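Local coordinates for protein putative oxidoreductase (Jannaschia sp., PDB 3C24) that is a putative oxidoreductase that probably binds a nicotinamide dinucleotide cofactor through its N-terminal Rossmann domain and may catalyse a redox reaction on an unidentified substrate, at residues P123-P127 with A146-V151; P126-N130 with I236-Y242. The contacts are given in a common frame with arbitrary orientation. Residue numbers count along the deposited sequence, not the author numbering.

Contact 1: P123-P127 with A146-V151; sequences PCHPP and AKQAIV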
loop_
_atom_site.group_PDB
_atom_site.type_symbol
_atom_site.label_atom_id
_atom_site.label_comp_id
_atom_site.label_asym_id
_atom_site.label_seq_id
_atom_site.Cartn_x
_atom_site.Cartn_y
_atom_site.Cartn_z
ATOM N N PRO A 123 -14.385 0.979 -11.393
ATOM C CA PRO A 123 -13.152 1.741 -11.424
ATOM C C PRO A 123 -11.997 0.961 -10.815
ATOM O O PRO A 123 -12.214 0.071 -9.976
ATOM C CB PRO A 123 -13.474 2.949 -10.557
ATOM C CG PRO A 123 -14.646 2.617 -9.786
ATOM C CD PRO A 123 -15.407 1.540 -10.477
ATOM N N CYS A 124 -10.782 1.270 -11.250
ATOM C CA CYS A 124 -9.586 0.691 -10.612
ATOM C C CYS A 124 -9.256 1.485 -9.346
ATOM O O CYS A 124 -8.637 0.982 -8.415
ATOM C CB CYS A 124 -8.353 0.691 -11.515
ATOM S SG CYS A 124 -8.465 -0.436 -12.931
ATOM N N HIS A 125 -9.718 2.728 -9.366
ATOM C CA HIS A 125 -9.422 3.804 -8.415
ATOM C C HIS A 125 -8.046 4.441 -8.789
ATOM O O HIS A 125 -7.201 3.786 -9.422
ATOM C CB HIS A 125 -9.409 3.368 -6.959
ATOM C CG HIS A 125 -10.678 2.762 -6.550
ATOM N ND1 HIS A 125 -11.886 3.431 -6.600
ATOM C CD2 HIS A 125 -10.949 1.505 -6.138
ATOM C CE1 HIS A 125 -12.848 2.605 -6.200
ATOM N NE2 HIS A 125 -12.312 1.432 -5.937
ATOM N N PRO A 126 -7.823 5.721 -8.409
ATOM C CA PRO A 126 -6.524 6.272 -8.765
ATOM C C PRO A 126 -5.366 5.451 -8.185
ATOM O O PRO A 126 -5.457 4.890 -7.083
ATOM C CB PRO A 126 -6.595 7.703 -8.230
ATOM C CG PRO A 126 -8.071 7.988 -8.139
ATOM C CD PRO A 126 -8.743 6.724 -7.826
ATOM N N PRO A 127 -4.245 5.406 -8.885
ATOM C CA PRO A 127 -3.131 4.615 -8.364
ATOM C C PRO A 127 -2.381 5.195 -7.184
ATOM O O PRO A 127 -2.304 6.404 -6.997
ATOM C CB PRO A 127 -2.170 4.568 -9.527
ATOM C CG PRO A 127 -2.456 5.776 -10.372
ATOM C CD PRO A 127 -3.964 6.033 -10.181
ATOM N N ALA A 146 -8.768 12.665 -9.445
ATOM C CA ALA A 146 -7.486 12.074 -9.872
ATOM C C ALA A 146 -7.726 11.104 -11.010
ATOM O O ALA A 146 -8.768 10.470 -11.077
ATOM C CB ALA A 146 -6.768 11.359 -8.698
ATOM N N LYS A 147 -6.742 11.001 -11.895
ATOM C CA LYS A 147 -6.802 10.099 -13.056
ATOM C C LYS A 147 -6.822 8.646 -12.547
ATOM O O LYS A 147 -6.160 8.304 -11.571
ATOM C CB LYS A 147 -5.598 10.305 -13.992
ATOM C CG LYS A 147 -5.469 11.684 -14.620
ATOM C CD LYS A 147 -4.189 11.779 -15.439
ATOM C CE LYS A 147 -2.928 11.834 -14.580
ATOM N NZ LYS A 147 -2.903 13.024 -13.651
ATOM N N GLN A 148 -7.552 7.783 -13.260
ATOM C CA GLN A 148 -7.605 6.361 -12.939
ATOM C C GLN A 148 -7.908 5.588 -14.192
ATOM O O GLN A 148 -8.423 6.147 -15.157
ATOM C CB GLN A 148 -8.714 6.069 -11.929
ATOM C CG GLN A 148 -10.142 6.214 -12.510
ATOM C CD GLN A 148 -11.209 5.847 -11.485
ATOM O OE1 GLN A 148 -11.023 4.941 -10.666
ATOM N NE2 GLN A 148 -12.348 6.547 -11.525
ATOM N N ALA A 149 -7.593 4.311 -14.142
ATOM C CA ALA A 149 -8.022 3.362 -15.165
ATOM C C ALA A 149 -9.369 2.725 -14.693
ATOM O O ALA A 149 -9.755 2.812 -13.524
ATOM C CB ALA A 149 -6.949 2.251 -15.324
ATOM N N ILE A 150 -10.098 2.111 -15.616
ATOM C CA ILE A 150 -11.326 1.385 -15.293
ATOM C C ILE A 150 -11.344 0.045 -16.043
ATOM O O ILE A 150 -10.549 -0.179 -16.965
ATOM C CB ILE A 150 -12.590 2.200 -15.643
ATOM C CG1 ILE A 150 -12.753 2.357 -17.162
ATOM C CG2 ILE A 150 -12.540 3.607 -14.967
ATOM C CD1 ILE A 150 -14.110 3.059 -17.545
ATOM N N VAL A 151 -12.250 -0.834 -15.607
ATOM C CA VAL A 151 -12.460 -2.147 -16.247
ATOM C C VAL A 151 -13.926 -2.314 -16.610
ATOM O O VAL A 151 -14.823 -1.918 -15.842
ATOM C CB VAL A 151 -11.990 -3.336 -15.357
ATOM C CG1 VAL A 151 -10.464 -3.324 -15.207
ATOM C CG2 VAL A 151 -12.728 -3.330 -13.999
HETATM O O HOH W 1 -5.965 3.464 -11.870
#

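Contact 2: P126-N130 with I236-Y242; sequences PPLFN and IAMWFGY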
loop_
_atom_site.group_PDB
_atom_site.type_symbol
_atom_site.label_atom_id
_atom_site.label_comp_id
_atom_site.label_asym_id
_atom_site.label_seq_id
_atom_site.Cartn_x
_atom_site.Cartn_y
_atom_site.Cartn_z
ATOM N N PRO A 126 -7.823 5.721 -8.409
ATOM C CA PRO A 126 -6.524 6.272 -8.765
ATOM C C PRO A 126 -5.366 5.451 -8.185
ATOM O O PRO A 126 -5.457 4.890 -7.083
ATOM C CB PRO A 126 -6.595 7.703 -8.230
ATOM C CG PRO A 126 -8.071 7.988 -8.139
ATOM C CD PRO A 126 -8.743 6.724 -7.826
ATOM N N PRO A 127 -4.245 5.406 -8.885
ATOM C CA PRO A 127 -3.131 4.615 -8.364
ATOM C C PRO A 127 -2.381 5.195 -7.184
ATOM O O PRO A 127 -2.304 6.404 -6.997
ATOM C CB PRO A 127 -2.170 4.568 -9.527
ATOM C CG PRO A 127 -2.456 5.776 -10.372
ATOM C CD PRO A 127 -3.964 6.033 -10.181
ATOM N N LEU A 128 -1.998 4.256 -6.319
ATOM C CA LEU A 128 -1.267 4.488 -5.067
ATOM C C LEU A 128 -0.115 5.468 -5.257
ATOM O O LEU A 128 0.022 6.379 -4.475
ATOM C CB LEU A 128 -0.798 3.157 -4.435
ATOM C CG LEU A 128 -0.075 3.333 -3.082
ATOM C CD1 LEU A 128 -0.972 3.938 -2.022
ATOM C CD2 LEU A 128 0.460 1.971 -2.634
ATOM N N PHE A 129 0.724 5.242 -6.244
ATOM C CA PHE A 129 1.782 6.192 -6.594
ATOM C C PHE A 129 1.334 6.938 -7.845
ATOM O O PHE A 129 0.910 6.310 -8.806
ATOM C CB PHE A 129 3.124 5.454 -6.795
ATOM C CG PHE A 129 3.509 4.548 -5.621
ATOM C CD1 PHE A 129 3.829 5.088 -4.375
ATOM C CD2 PHE A 129 3.579 3.172 -5.760
ATOM C CE1 PHE A 129 4.177 4.268 -3.285
ATOM C CE2 PHE A 129 3.924 2.343 -4.661
ATOM C CZ PHE A 129 4.226 2.899 -3.430
ATOM N N ASN A 130 1.275 8.268 -7.762
ATOM C CA ASN A 130 0.848 9.090 -8.869
ATOM C C ASN A 130 1.575 10.427 -8.895
ATOM O O ASN A 130 2.326 10.765 -8.010
ATOM C CB ASN A 130 -0.648 9.284 -8.745
ATOM C CG ASN A 130 -1.012 10.015 -7.498
ATOM O OD1 ASN A 130 -0.774 11.216 -7.354
ATOM N ND2 ASN A 130 -1.558 9.278 -6.540
ATOM N N ILE A 236 5.837 -1.785 -1.269
ATOM C CA ILE A 236 4.958 -1.814 -2.449
ATOM C C ILE A 236 5.703 -1.219 -3.620
ATOM O O ILE A 236 5.645 -1.717 -4.743
ATOM C CB ILE A 236 3.576 -1.115 -2.176
ATOM C CG1 ILE A 236 2.845 -1.854 -1.063
ATOM C CG2 ILE A 236 2.755 -1.058 -3.476
ATOM C CD1 ILE A 236 1.538 -1.167 -0.520
ATOM N N ALA A 237 6.457 -0.162 -3.379
ATOM C CA ALA A 237 7.199 0.499 -4.460
ATOM C C ALA A 237 8.218 -0.469 -5.082
ATOM O O ALA A 237 8.313 -0.592 -6.303
ATOM C CB ALA A 237 7.902 1.791 -3.995
HETATM N N MSE A 238 8.954 -1.178 -4.233
HETATM C CA MSE A 238 9.981 -2.123 -4.729
HETATM C C MSE A 238 9.347 -3.309 -5.445
HETATM O O MSE A 238 9.763 -3.669 -6.545
HETATM C CB MSE A 238 10.906 -2.607 -3.604
HETATM C CG MSE A 238 11.734 -1.496 -3.103
HETATM SE SE MSE A 238 13.174 -2.103 -1.898
HETATM C CE MSE A 238 12.029 -2.762 -0.570
ATOM N N TRP A 239 8.304 -3.867 -4.843
ATOM C CA TRP A 239 7.712 -5.058 -5.408
ATOM C C TRP A 239 6.988 -4.830 -6.720
ATOM O O TRP A 239 6.876 -5.775 -7.558
ATOM C CB TRP A 239 6.852 -5.798 -4.373
ATOM C CG TRP A 239 7.574 -6.950 -3.789
ATOM C CD1 TRP A 239 7.485 -8.244 -4.191
ATOM C CD2 TRP A 239 8.499 -6.931 -2.715
ATOM N NE1 TRP A 239 8.282 -9.023 -3.432
ATOM C CE2 TRP A 239 8.924 -8.251 -2.514
ATOM C CE3 TRP A 239 9.027 -5.928 -1.919
ATOM C CZ2 TRP A 239 9.846 -8.595 -1.553
ATOM C CZ3 TRP A 239 9.939 -6.270 -0.956
ATOM C CH2 TRP A 239 10.349 -7.591 -0.788
ATOM N N PHE A 240 6.441 -3.634 -6.875
ATOM C CA PHE A 240 5.630 -3.253 -8.081
ATOM C C PHE A 240 6.424 -2.428 -9.114
ATOM O O PHE A 240 5.867 -1.878 -10.056
ATOM C CB PHE A 240 4.326 -2.608 -7.681
ATOM C CG PHE A 240 3.281 -3.583 -7.175
ATOM C CD1 PHE A 240 2.401 -4.196 -8.046
ATOM C CD2 PHE A 240 3.202 -3.914 -5.858
ATOM C CE1 PHE A 240 1.419 -5.085 -7.557
ATOM C CE2 PHE A 240 2.260 -4.793 -5.396
ATOM C CZ PHE A 240 1.375 -5.384 -6.259
ATOM N N GLY A 241 7.726 -2.365 -8.909
ATOM C CA GLY A 241 8.653 -1.701 -9.881
ATOM C C GLY A 241 8.680 -0.188 -9.959
ATOM O O GLY A 241 9.035 0.399 -10.994
ATOM N N TYR A 242 8.305 0.452 -8.870
ATOM C CA TYR A 242 8.315 1.902 -8.771
ATOM C C TYR A 242 9.653 2.348 -8.255
ATOM O O TYR A 242 10.056 3.506 -8.400
ATOM C CB TYR A 242 7.208 2.406 -7.852
ATOM C CG TYR A 242 5.880 2.314 -8.477
ATOM C CD1 TYR A 242 5.098 1.191 -8.328
ATOM C CD2 TYR A 242 5.389 3.367 -9.231
ATOM C CE1 TYR A 242 3.884 1.114 -8.932
ATOM C CE2 TYR A 242 4.174 3.295 -9.837
ATOM C CZ TYR A 242 3.415 2.182 -9.665
ATOM O OH TYR A 242 2.198 2.085 -10.254
#

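Contact 1: P123-P127 with A146-V151
Where strand 117-123 ends, its chain runs on beside the start of strand 148-156, and residues 146-151 meet this departing chain one after another. Ala-146 begins with an apolar touch, its CB lying 3.7 Å from Pro-126 CG. The carbonyl of Lys-147 then faces the two prolines: its O is 3.4 Å from Pro-126 CB and 3.5 Å from Pro-127 CD, and a CA-H...O contact from Pro-126 CA to the same oxygen spans 3.5 Å. The Lys-147 CA-to-CB bond points away from the loop, and NZ forms a salt bridge with Glu-132. Gln-148 reaches across with its side chain: OE1 accepts a weak hydrogen bond from His-125 N (2.9 Å) and approaches Pro-123 CB (3.2 Å), while its NE2 is hydrogen-bonded to Trp-173 O. Ala-149 supplies the backbone link, its O receiving Cys-124 N at 2.9 Å with good geometry; its own N is too far from the loop for a direct bond and is joined to it by a water, which accepts from Ala-149 N (2.9 Å) and donates to His-125 O (2.8 Å). Ile-150 pairs with Pro-123 as an antiparallel, non-hydrogen-bonded bridge (CA to CA 4.3 Å). Val-151 closes the series, its CG1 4.2 Å from Cys-124 SG. A sulfate ion lies beside His-125, whose ring meets that of His-231 of the second subunit. The contact is a fraying antiparallel strand pair inside the mixed sheet, where strand 148-156, flanked by 117-123 and 176-181, runs antiparallel to the parallel Rossmann strands.

Contact 2: P126-N130 with I236-Y242
One aromatic residue of a loop dominates this contact, which has no hydrogen bond between its segments. Phe-129 turns an edge toward the face of Tyr-242, with ring centroids 4.8 Å apart and planes at 53°, a tilted edge-to-face pair; the closest atoms are Phe-129 CD2 and Tyr-242 CD1, at 3.6 Å. Phe-129 CB adds a CH-pi contact, 4.2 Å from the centroid of the Tyr-242 ring. Farther out, the phenylalanine ring meets the last turn of helix 221-239: CE2 lies 3.8 Å from Ile-236 CG2, and CZ 3.9 Å from Ala-237 CB. Leu-128 extends the apolar patch, its CD2 3.9 Å from Ile-236 CG2.

The Schellman motif that ends the helix brings Tyr-242 back beside Phe-129. Gly-241, at positive phi, is the C-prime residue; Tyr-242 N bonds to Ala-237 O (2.8 Å) and Gly-241 N weakly to Met-238 O (3.4 Å), so the chain folds back over the helix end. On the loop, Asn-130 ND2 donates to Pro-127 O at 3.0 Å, tying the turn that presents Leu-128 and Phe-129.

Tyr-141 of the second subunit also packs edge-to-face on Phe-129, and Ile-236 meets its own counterpart there. The contact thus joins the loop between strand 117-123 and helix 135-138 to the C-terminal end of helix 221-239, within the dimer interface.

Both contacts start from the loop that follows strand 117-123 and share Pro-126 and Pro-127, with their centres about 14 Å apart. Contact 1 comes first and lies nearer the middle of the chain, about 9 Å from its centre, where the loop still follows strand 148-156 of the mixed sheet. Contact 2, about 20 Å from that centre, takes the next residues to the end of helix 221-239, more than a hundred residues later in sequence. The loop therefore spans from the sheet to the C-terminal helical region, and since both contacts touch the second subunit, this connection within one chain is bound up with dimer assembly.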